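Local coordinates for protein hydrolase, putative (Plasmodium vivax, PDB 2B30) that is a putative HAD-superfamily hydrolase of the Cof-like IIB type that binds calcium in this crystal and is probably a magnesium-dependent phosphatase, at residues 34-39 / 68-72; 155-160 / 212-216. All blocks are in the same frame, centred on the assembly; numbering follows the deposited sequence.

Contact 1: 34-39 / 68-72; sequences FDGTLF and TGRSK. With CA (calcium ion), chain E.
Leaving strand 29-33, residues 34-38 wind into one loosely bonded helical turn. F34 O collects the amides of T37 (3.2 Å), L38 (2.7 Å, weak) and F39 (2.8 Å), the last making it pi-type, and G36 N returns a bond to F39 O at 3.0 Å. G36 has phi 82°, a value favourable to glycine. Across from this turn, 68-72 runs as loop from strand 63-67 to helix 72-79; the closest CA atoms are those of F34 and T68, 5.9 Å apart. T68 (chi1 t) makes an ST turn, its OG1 accepting from R70 N at 3.2 Å, and F34 CB packs 3.8 Å from that same T68 OG1. Sequence and position identify 34-37 as the rest of the HAD motif I, DFDGT, that opens with D33, its turn being the squiggle of this fold, while T68 matches the motif II threonine. D35 O binds calcium at 2.3 Å, with D33 and D248 completing the protein ligands. D35 takes chi1 m, and its carboxylate forms a salt bridge with R70: NH1 donates to OD1 at 3.1 Å and, weakly, to OD2 at 2.8 Å. R70 adopts m, t, p with chi4 147°, bringing its guanidinium to two phenylalanines, both chi1 t. F34 CE2 lies 3.7 Å from R70 NH1, meeting the guanidinium face with its ring edge; R70 NH1 lies over one face of F39, 4.2 Å from F39 CD2, and R70 CZ is 5.0 Å from the ring centroid, almost on its normal: a long, at most weakly attractive cation-pi contact. R70 NE pairs with E162 and NH2 with Y160 O. At the helix start, the S71 side chain (chi1 p) N-caps onto G74 N.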
ATOM      1  N   PHE A  34       3.427  16.730   8.253  1.00 34.30           N
ATOM      2  CA  PHE A  34       3.960  18.074   8.446  1.00 36.35           C
ATOM      3  C   PHE A  34       2.994  19.161   7.933  1.00 37.04           C
ATOM      4  O   PHE A  34       2.224  19.704   8.724  1.00 36.98           O
ATOM      5  CB  PHE A  34       5.374  18.216   7.858  1.00 35.95           C
ATOM      6  CG  PHE A  34       6.175  19.335   8.481  1.00 35.91           C
ATOM      7  CD1 PHE A  34       6.611  19.240   9.803  1.00 35.43           C
ATOM      8  CD2 PHE A  34       6.493  20.482   7.753  1.00 37.99           C
ATOM      9  CE1 PHE A  34       7.344  20.270  10.394  1.00 34.59           C
ATOM     10  CE2 PHE A  34       7.235  21.517   8.328  1.00 37.26           C
ATOM     11  CZ  PHE A  34       7.660  21.413   9.651  1.00 36.56           C
ATOM     12  N   ASP A  35       3.000  19.464   6.637  1.00 37.67           N
ATOM     13  CA  ASP A  35       2.191  20.578   6.133  1.00 37.88           C
ATOM     14  C   ASP A  35       0.734  20.219   6.170  1.00 39.56           C
ATOM     15  O   ASP A  35       0.353  19.097   5.817  1.00 43.10           O
ATOM     16  CB  ASP A  35       2.546  20.941   4.696  1.00 38.14           C
ATOM     17  CG  ASP A  35       3.959  21.388   4.557  1.00 38.09           C
ATOM     18  OD1 ASP A  35       4.855  20.525   4.701  1.00 41.84           O
ATOM     19  OD2 ASP A  35       4.172  22.594   4.317  1.00 39.63           O
ATOM     20  N   GLY A  36      -0.085  21.179   6.584  1.00 39.31           N
ATOM     21  CA  GLY A  36      -1.519  20.966   6.702  1.00 38.79           C
ATOM     22  C   GLY A  36      -1.913  20.289   7.999  1.00 37.62           C
ATOM     23  O   GLY A  36      -3.094  20.252   8.336  1.00 39.91           O
ATOM     24  N   THR A  37      -0.933  19.762   8.730  1.00 35.68           N
ATOM     25  CA  THR A  37      -1.186  19.072   9.988  1.00 36.01           C
ATOM     26  C   THR A  37      -0.406  19.776  11.093  1.00 38.01           C
ATOM     27  O   THR A  37      -0.993  20.464  11.914  1.00 41.04           O
ATOM     28  CB  THR A  37      -0.814  17.560   9.891  1.00 33.85           C
ATOM     29  OG1 THR A  37      -1.568  16.939   8.838  1.00 30.28           O
ATOM     30  CG2 THR A  37      -1.098  16.846  11.196  1.00 30.84           C
ATOM     31  N   LEU A  38       0.915  19.630  11.088  1.00 39.32           N
ATOM     32  CA  LEU A  38       1.781  20.230  12.103  1.00 40.78           C
ATOM     33  C   LEU A  38       2.224  21.657  11.705  1.00 41.92           C
ATOM     34  O   LEU A  38       2.242  22.559  12.537  1.00 42.68           O
ATOM     35  CB  LEU A  38       3.005  19.333  12.305  1.00 40.82           C
ATOM     36  CG  LEU A  38       3.892  19.542  13.532  1.00 42.16           C
ATOM     37  CD1 LEU A  38       3.162  19.141  14.802  1.00 43.51           C
ATOM     38  CD2 LEU A  38       5.183  18.734  13.398  1.00 42.45           C
ATOM     39  N   PHE A  39       2.578  21.849  10.436  1.00 40.59           N
ATOM     40  CA  PHE A  39       3.044  23.132   9.924  1.00 40.58           C
ATOM     41  C   PHE A  39       1.918  23.827   9.168  1.00 43.24           C
ATOM     42  O   PHE A  39       1.355  23.237   8.241  1.00 41.85           O
ATOM     43  CB  PHE A  39       4.216  22.893   8.980  1.00 41.49           C
ATOM     44  CG  PHE A  39       4.799  24.143   8.387  1.00 41.68           C
ATOM     45  CD1 PHE A  39       5.971  24.685   8.903  1.00 40.31           C
ATOM     46  CD2 PHE A  39       4.193  24.761   7.296  1.00 42.30           C
ATOM     47  CE1 PHE A  39       6.522  25.827   8.352  1.00 40.81           C
ATOM     48  CE2 PHE A  39       4.742  25.907   6.743  1.00 43.58           C
ATOM     49  CZ  PHE A  39       5.911  26.441   7.273  1.00 40.10           C
ATOM     50  N   THR A  68       6.353  12.844   5.741  1.00 39.90           N
ATOM     51  CA  THR A  68       6.082  13.967   4.849  1.00 38.53           C
ATOM     52  C   THR A  68       6.711  13.820   3.480  1.00 36.04           C
ATOM     53  O   THR A  68       7.609  13.004   3.283  1.00 34.21           O
ATOM     54  CB  THR A  68       6.598  15.280   5.459  1.00 38.90           C
ATOM     55  OG1 THR A  68       6.170  16.401   4.661  1.00 38.91           O
ATOM     56  CG2 THR A  68       8.134  15.254   5.569  1.00 38.79           C
ATOM     57  N   GLY A  69       6.229  14.650   2.553  1.00 35.12           N
ATOM     58  CA  GLY A  69       6.827  14.798   1.232  1.00 34.81           C
ATOM     59  C   GLY A  69       8.121  15.593   1.243  1.00 34.71           C
ATOM     60  O   GLY A  69       8.884  15.537   0.293  1.00 37.55           O
ATOM     61  N   ARG A  70       8.372  16.338   2.311  1.00 34.61           N
ATOM     62  CA  ARG A  70       9.581  17.138   2.413  1.00 36.16           C
ATOM     63  C   ARG A  70      10.791  16.297   2.779  1.00 38.89           C
ATOM     64  O   ARG A  70      10.670  15.124   3.129  1.00 39.94           O
ATOM     65  CB  ARG A  70       9.378  18.267   3.424  1.00 37.16           C
ATOM     66  CG  ARG A  70       8.457  19.339   2.887  1.00 41.01           C
ATOM     67  CD  ARG A  70       7.782  20.176   3.956  1.00 45.99           C
ATOM     68  NE  ARG A  70       8.640  21.271   4.392  1.00 49.95           N
ATOM     69  CZ  ARG A  70       8.222  22.474   4.796  1.00 48.31           C
ATOM     70  NH1 ARG A  70       6.940  22.797   4.846  1.00 44.11           N
ATOM     71  NH2 ARG A  70       9.118  23.371   5.159  1.00 52.39           N
ATOM     72  N   SER A  71      11.965  16.907   2.669  1.00 41.28           N
ATOM     73  CA  SER A  71      13.214  16.279   3.063  1.00 41.64           C
ATOM     74  C   SER A  71      13.396  16.527   4.547  1.00 39.44           C
ATOM     75  O   SER A  71      12.665  17.338   5.116  1.00 39.36           O
ATOM     76  CB  SER A  71      14.367  16.901   2.283  1.00 43.67           C
ATOM     77  OG  SER A  71      14.550  18.263   2.653  1.00 51.24           O
ATOM     78  N   LYS A  72      14.362  15.846   5.173  1.00 38.62           N
ATOM     79  CA  LYS A  72      14.643  16.046   6.613  1.00 38.68           C
ATOM     80  C   LYS A  72      15.047  17.487   6.882  1.00 36.94           C
ATOM     81  O   LYS A  72      14.417  18.163   7.686  1.00 35.34           O
ATOM     82  CB  LYS A  72      15.735  15.095   7.139  1.00 38.10           C
ATOM     83  CG  LYS A  72      16.060  15.281   8.635  1.00 38.51           C
ATOM     84  CD  LYS A  72      16.872  14.101   9.235  1.00 40.59           C
ATOM     85  CE  LYS A  72      18.329  14.094   8.791  1.00 42.74           C
ATOM     86  NZ  LYS A  72      19.010  15.405   9.025  1.00 45.56           N
TER
HETATM   87 CA    CA E 302       0.523  17.215   4.474  1.00 42.93          CA

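Contact 2: 155-160 / 212-216; sequences FLQKMY and YNGHA
Helix 155-160, with M159 N bonded to F155 O (2.9 Å) and Y160 N to L156 O (3.1 Å), faces the loop joining antiparallel strands 206-210 and 216-220 of the cap domain. The backbones stay well apart: CA distances are 11.3 Å for M159–N213 and 12.3 Å for F155–H215. Past Y212, N213 (chi1 m) points its amide at the helix, ND2 lying 3.7 Å from M159 CE and 4.1 Å from Y160 OH. G214 turns the chain with phi 75°. Next, H215 (chi1 m) meets F155 (chi1 t) in a T-shaped pair, the F155 edge toward the imidazole face: centroids 5.6 Å apart, planes at 89°, F155 CZ 3.9 Å from H215 NE2. H215 ND1 is held by L186 N, and both rings also rest on M183 of the cap sheet. A216 begins strand 216-220. With 132 Å² buried and the side chains meeting at their tips, the two segments are held to each other by van der Waals and aromatic contact rather than polar bonds.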
ATOM      1  N   PHE A 155      11.121  29.824  -3.653  1.00 53.48           N
ATOM      2  CA  PHE A 155       9.780  29.241  -3.420  1.00 51.19           C
ATOM      3  C   PHE A 155       9.667  28.432  -2.132  1.00 50.20           C
ATOM      4  O   PHE A 155       8.776  28.654  -1.335  1.00 49.83           O
ATOM      5  CB  PHE A 155       9.395  28.381  -4.631  1.00 50.21           C
ATOM      6  CG  PHE A 155       8.035  27.752  -4.545  1.00 51.25           C
ATOM      7  CD1 PHE A 155       6.921  28.399  -5.050  1.00 53.85           C
ATOM      8  CD2 PHE A 155       7.870  26.493  -4.004  1.00 51.71           C
ATOM      9  CE1 PHE A 155       5.660  27.804  -4.986  1.00 50.75           C
ATOM     10  CE2 PHE A 155       6.612  25.905  -3.940  1.00 50.87           C
ATOM     11  CZ  PHE A 155       5.514  26.563  -4.436  1.00 47.34           C
ATOM     12  N   LEU A 156      10.565  27.484  -1.932  1.00 51.03           N
ATOM     13  CA  LEU A 156      10.576  26.729  -0.693  1.00 51.67           C
ATOM     14  C   LEU A 156      10.951  27.628   0.489  1.00 50.72           C
ATOM     15  O   LEU A 156      10.451  27.433   1.594  1.00 49.89           O
ATOM     16  CB  LEU A 156      11.543  25.544  -0.794  1.00 53.63           C
ATOM     17  CG  LEU A 156      11.302  24.513  -1.907  1.00 56.88           C
ATOM     18  CD1 LEU A 156      12.330  23.389  -1.792  1.00 56.51           C
ATOM     19  CD2 LEU A 156       9.877  23.932  -1.887  1.00 57.74           C
ATOM     20  N   GLN A 157      11.823  28.609   0.248  1.00 50.63           N
ATOM     21  CA  GLN A 157      12.270  29.526   1.298  1.00 50.43           C
ATOM     22  C   GLN A 157      11.120  30.422   1.758  1.00 51.21           C
ATOM     23  O   GLN A 157      10.801  30.467   2.944  1.00 51.30           O
ATOM     24  CB  GLN A 157      13.462  30.372   0.831  1.00 49.20           C
ATOM     25  N   LYS A 158      10.480  31.111   0.814  1.00 52.16           N
ATOM     26  CA  LYS A 158       9.389  32.036   1.143  1.00 51.43           C
ATOM     27  C   LYS A 158       8.097  31.302   1.509  1.00 51.64           C
ATOM     28  O   LYS A 158       7.531  31.559   2.567  1.00 52.97           O
ATOM     29  CB  LYS A 158       9.145  33.024  -0.003  1.00 50.83           C
ATOM     30  N   MET A 159       7.636  30.383   0.660  1.00 52.18           N
ATOM     31  CA  MET A 159       6.361  29.678   0.906  1.00 54.41           C
ATOM     32  C   MET A 159       6.383  28.699   2.089  1.00 52.33           C
ATOM     33  O   MET A 159       5.374  28.548   2.783  1.00 50.59           O
ATOM     34  CB  MET A 159       5.893  28.909  -0.340  1.00 58.07           C
ATOM     35  CG  MET A 159       5.204  29.750  -1.419  1.00 63.72           C
ATOM     36  SD  MET A 159       3.405  29.542  -1.422  1.00 73.10           S
ATOM     37  CE  MET A 159       3.188  27.930  -2.188  1.00 71.69           C
ATOM     38  N   TYR A 160       7.513  28.025   2.306  1.00 50.74           N
ATOM     39  CA  TYR A 160       7.554  26.902   3.258  1.00 48.38           C
ATOM     40  C   TYR A 160       8.668  26.981   4.305  1.00 48.03           C
ATOM     41  O   TYR A 160       8.917  26.006   4.995  1.00 46.28           O
ATOM     42  CB  TYR A 160       7.625  25.570   2.493  1.00 47.21           C
ATOM     43  CG  TYR A 160       6.428  25.335   1.586  1.00 44.22           C
ATOM     44  CD1 TYR A 160       5.240  24.805   2.085  1.00 43.94           C
ATOM     45  CD2 TYR A 160       6.482  25.657   0.233  1.00 43.81           C
ATOM     46  CE1 TYR A 160       4.124  24.591   1.251  1.00 44.37           C
ATOM     47  CE2 TYR A 160       5.384  25.444  -0.609  1.00 47.49           C
ATOM     48  CZ  TYR A 160       4.201  24.918  -0.095  1.00 46.86           C
ATOM     49  OH  TYR A 160       3.113  24.731  -0.929  1.00 45.59           O
ATOM     50  N   TYR A 212      -1.751  20.077  -1.928  1.00 60.76           N
ATOM     51  CA  TYR A 212      -2.900  20.912  -1.570  1.00 63.26           C
ATOM     52  C   TYR A 212      -3.077  22.153  -2.466  1.00 63.09           C
ATOM     53  O   TYR A 212      -4.205  22.595  -2.674  1.00 65.52           O
ATOM     54  CB  TYR A 212      -2.802  21.345  -0.105  1.00 65.22           C
ATOM     55  CG  TYR A 212      -3.922  22.264   0.322  1.00 66.63           C
ATOM     56  CD1 TYR A 212      -5.213  21.772   0.530  1.00 67.50           C
ATOM     57  CD2 TYR A 212      -3.695  23.625   0.504  1.00 66.46           C
ATOM     58  CE1 TYR A 212      -6.244  22.610   0.920  1.00 66.36           C
ATOM     59  CE2 TYR A 212      -4.713  24.473   0.887  1.00 67.64           C
ATOM     60  CZ  TYR A 212      -5.986  23.961   1.094  1.00 67.80           C
ATOM     61  OH  TYR A 212      -6.992  24.810   1.473  1.00 68.40           O
ATOM     62  N   ASN A 213      -1.974  22.704  -2.980  1.00 61.03           N
ATOM     63  CA  ASN A 213      -2.001  23.848  -3.897  1.00 59.65           C
ATOM     64  C   ASN A 213      -1.921  23.460  -5.384  1.00 58.18           C
ATOM     65  O   ASN A 213      -1.594  24.297  -6.238  1.00 56.79           O
ATOM     66  CB  ASN A 213      -0.848  24.806  -3.557  1.00 61.35           C
ATOM     67  CG  ASN A 213      -1.108  25.623  -2.306  1.00 62.40           C
ATOM     68  OD1 ASN A 213      -2.043  25.352  -1.550  1.00 65.29           O
ATOM     69  ND2 ASN A 213      -0.276  26.638  -2.082  1.00 62.62           N
ATOM     70  N   GLY A 214      -2.207  22.196  -5.693  1.00 57.06           N
ATOM     71  CA  GLY A 214      -2.264  21.719  -7.080  1.00 55.03           C
ATOM     72  C   GLY A 214      -0.921  21.533  -7.765  1.00 54.20           C
ATOM     73  O   GLY A 214      -0.850  21.514  -8.995  1.00 54.64           O
ATOM     74  N   HIS A 215       0.145  21.398  -6.972  1.00 53.01           N
ATOM     75  CA  HIS A 215       1.485  21.110  -7.499  1.00 49.35           C
ATOM     76  C   HIS A 215       1.669  19.591  -7.602  1.00 45.20           C
ATOM     77  O   HIS A 215       0.979  18.832  -6.916  1.00 40.83           O
ATOM     78  CB  HIS A 215       2.570  21.721  -6.600  1.00 50.45           C
ATOM     79  CG  HIS A 215       2.346  23.169  -6.264  1.00 52.47           C
ATOM     80  ND1 HIS A 215       2.369  24.170  -7.213  1.00 50.26           N
ATOM     81  CD2 HIS A 215       2.111  23.782  -5.077  1.00 52.79           C
ATOM     82  CE1 HIS A 215       2.146  25.334  -6.629  1.00 49.94           C
ATOM     83  NE2 HIS A 215       1.990  25.127  -5.332  1.00 49.53           N
ATOM     84  N   ALA A 216       2.584  19.150  -8.463  1.00 42.95           N
ATOM     85  CA  ALA A 216       2.848  17.710  -8.642  1.00 42.14           C
ATOM     86  C   ALA A 216       4.112  17.279  -7.905  1.00 40.18           C
ATOM     87  O   ALA A 216       5.175  17.813  -8.156  1.00 38.12           O
ATOM     88  CB  ALA A 216       2.962  17.357 -10.122  1.00 41.14           C
TER

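Overall arrangement
Contact 1 closes before contact 2 opens along the chain, and their centres lie about 11 Å apart. The first belongs to the Rossmann-like core, where strands 29-33, 63-67 and 243-247 bring their ends to the calcium site; the second lies in the cap, whose six-stranded sheet is built from residues between core strands 109-112 and 243-247. They touch where core meets cap: R70 NH2 probably hydrogen-bonds to Y160 O (2.6 Å), D35 OD2 packs 3.3 Å from Y160 CD1, and F39 CZ lies 3.8 Å from Y160 O. Y160 is thus where the cap meets the turn that carries the calcium ligand D35, consistent with a cap that covers the active site in this family.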